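Local coordinates for hypothetical protein (Bacteroides ovatus, PDB 4EPS) that is probably a component of the fimbrium tip, part of filamentous cell-surface appendages that mediate adhesion and biofilm formation, at residues A439-D444 with V483-T488. Residues are numbered along the deposited sequence; the frame is centred on the assembly and turned at random.
Sequences ALQDKD and VTYSKT
An ST turn at Ser486, where strand 479-485 of a three-stranded antiparallel sheet runs into the loop before strand 490-497, meets Gln441 in the connection between helices 434-438 and 446-458. The turn is defined by Thr488 N donating to Ser486 OG at 3.1 Å, and OG also accepts from Ala489 N. One direct hydrogen bond joins the segments: Gln441 NE2 donates to Ser486 O at 2.9 Å, with an N-H...O angle of 158°. The donor lies in the carbonyl plane on a lone pair, and the acceptor is close to the amide plane of Gln441. With CG anti to the backbone N (chi1 -178°), the CG of Gln441 is placed against the carbonyl carbon of Thr488. Both ends of the amide have further partners, which should fix its rotation: OE1 accepts from Asp442 N at 3.0 Å and from Leu447 N, while NE2 also donates to Asn445 OD1. Van der Waals contact with Tyr485 adds to this: Gln441 CB lies 3.5 Å from Tyr485 CD1, oblique to the ring. The methyl Leu440 CD1 packs 3.7 Å from the hydroxyl oxygen Tyr485 OH, which is hydrogen-bonded to Leu437 O and so ties the sheet to helix 434-438. Where the backbones approach directly, Lys443 CA to Thr488 CA 4.0 Å, a water also bridges them, donating to Lys443 O at 3.0 Å and to Lys487 O at 2.8 Å.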
# COMPACT_ATOMS: atom_id res chain seq x y z
N ALA A 439 15.84 21.64 -7.63
CA ALA A 439 14.72 20.69 -7.68
C ALA A 439 13.78 20.75 -6.46
O ALA A 439 12.69 20.17 -6.52
CB ALA A 439 15.26 19.27 -7.87
N LEU A 440 14.17 21.44 -5.37
CA LEU A 440 13.29 21.64 -4.21
C LEU A 440 12.06 22.50 -4.55
O LEU A 440 11.06 22.44 -3.83
CB LEU A 440 14.04 22.31 -3.05
CG LEU A 440 15.18 21.46 -2.43
CD1 LEU A 440 15.87 22.24 -1.33
CD2 LEU A 440 14.62 20.17 -1.83
N GLN A 441 12.16 23.32 -5.58
CA GLN A 441 11.04 24.19 -5.93
C GLN A 441 10.44 23.79 -7.28
O GLN A 441 11.15 23.35 -8.19
CB GLN A 441 11.53 25.68 -5.96
CG GLN A 441 10.44 26.76 -6.26
CD GLN A 441 9.31 26.75 -5.23
OE1 GLN A 441 8.67 25.73 -5.00
NE2 GLN A 441 9.02 27.89 -4.64
N ASP A 442 9.12 23.93 -7.42
CA ASP A 442 8.46 23.69 -8.70
C ASP A 442 7.43 24.81 -8.94
O ASP A 442 7.28 25.70 -8.11
CB ASP A 442 7.84 22.27 -8.77
CG ASP A 442 6.68 21.98 -7.82
OD1 ASP A 442 6.15 22.94 -7.20
OD2 ASP A 442 6.31 20.80 -7.70
N LYS A 443 6.70 24.74 -10.07
CA LYS A 443 5.72 25.76 -10.48
C LYS A 443 4.54 25.89 -9.50
O LYS A 443 3.91 26.94 -9.47
CB LYS A 443 5.21 25.47 -11.91
CG LYS A 443 4.39 24.18 -12.06
CD LYS A 443 4.19 23.76 -13.52
CE LYS A 443 3.30 22.55 -13.67
NZ LYS A 443 3.85 21.35 -12.98
N ASP A 444 4.27 24.84 -8.71
CA ASP A 444 3.20 24.83 -7.69
C ASP A 444 3.73 25.19 -6.28
O ASP A 444 3.06 24.88 -5.29
CB ASP A 444 2.50 23.45 -7.67
CG ASP A 444 1.76 23.16 -8.97
OD1 ASP A 444 1.30 24.12 -9.61
OD2 ASP A 444 1.74 21.99 -9.39
N VAL A 483 21.96 29.20 -4.74
CA VAL A 483 20.61 29.02 -5.23
C VAL A 483 19.65 29.99 -4.55
O VAL A 483 19.69 30.18 -3.33
CB VAL A 483 20.15 27.53 -5.07
CG1 VAL A 483 18.68 27.34 -5.45
CG2 VAL A 483 21.03 26.62 -5.94
N THR A 484 18.78 30.58 -5.36
CA THR A 484 17.71 31.47 -4.92
C THR A 484 16.42 30.93 -5.47
O THR A 484 16.43 30.09 -6.38
CB THR A 484 17.97 32.91 -5.38
OG1 THR A 484 18.18 32.92 -6.81
CG2 THR A 484 19.15 33.55 -4.63
N TYR A 485 15.31 31.40 -4.94
CA TYR A 485 14.01 30.90 -5.33
C TYR A 485 13.00 32.00 -5.57
O TYR A 485 13.01 33.00 -4.87
CB TYR A 485 13.44 30.03 -4.19
CG TYR A 485 14.25 28.80 -3.89
CD1 TYR A 485 14.13 27.65 -4.68
CD2 TYR A 485 15.17 28.78 -2.84
CE1 TYR A 485 14.92 26.51 -4.44
CE2 TYR A 485 15.94 27.64 -2.56
CZ TYR A 485 15.82 26.52 -3.38
OH TYR A 485 16.60 25.42 -3.11
N SER A 486 12.08 31.73 -6.47
CA SER A 486 10.84 32.48 -6.63
C SER A 486 9.74 31.51 -6.15
O SER A 486 10.06 30.38 -5.74
CB SER A 486 10.64 32.90 -8.07
OG SER A 486 10.37 31.74 -8.85
N LYS A 487 8.46 31.89 -6.29
CA LYS A 487 7.36 30.99 -5.92
C LYS A 487 7.17 29.91 -6.97
O LYS A 487 6.40 28.97 -6.74
CB LYS A 487 6.07 31.79 -5.70
CG LYS A 487 6.10 32.60 -4.41
CD LYS A 487 4.82 33.39 -4.20
CE LYS A 487 4.88 34.22 -2.94
NZ LYS A 487 3.72 35.13 -2.81
N THR A 488 7.88 29.98 -8.12
CA THR A 488 7.70 28.99 -9.18
C THR A 488 8.98 28.26 -9.60
O THR A 488 8.88 27.29 -10.36
CB THR A 488 7.06 29.66 -10.44
OG1 THR A 488 7.94 30.66 -10.95
CG2 THR A 488 5.69 30.29 -10.15
O HOH W 1 3.68 29.10 -7.44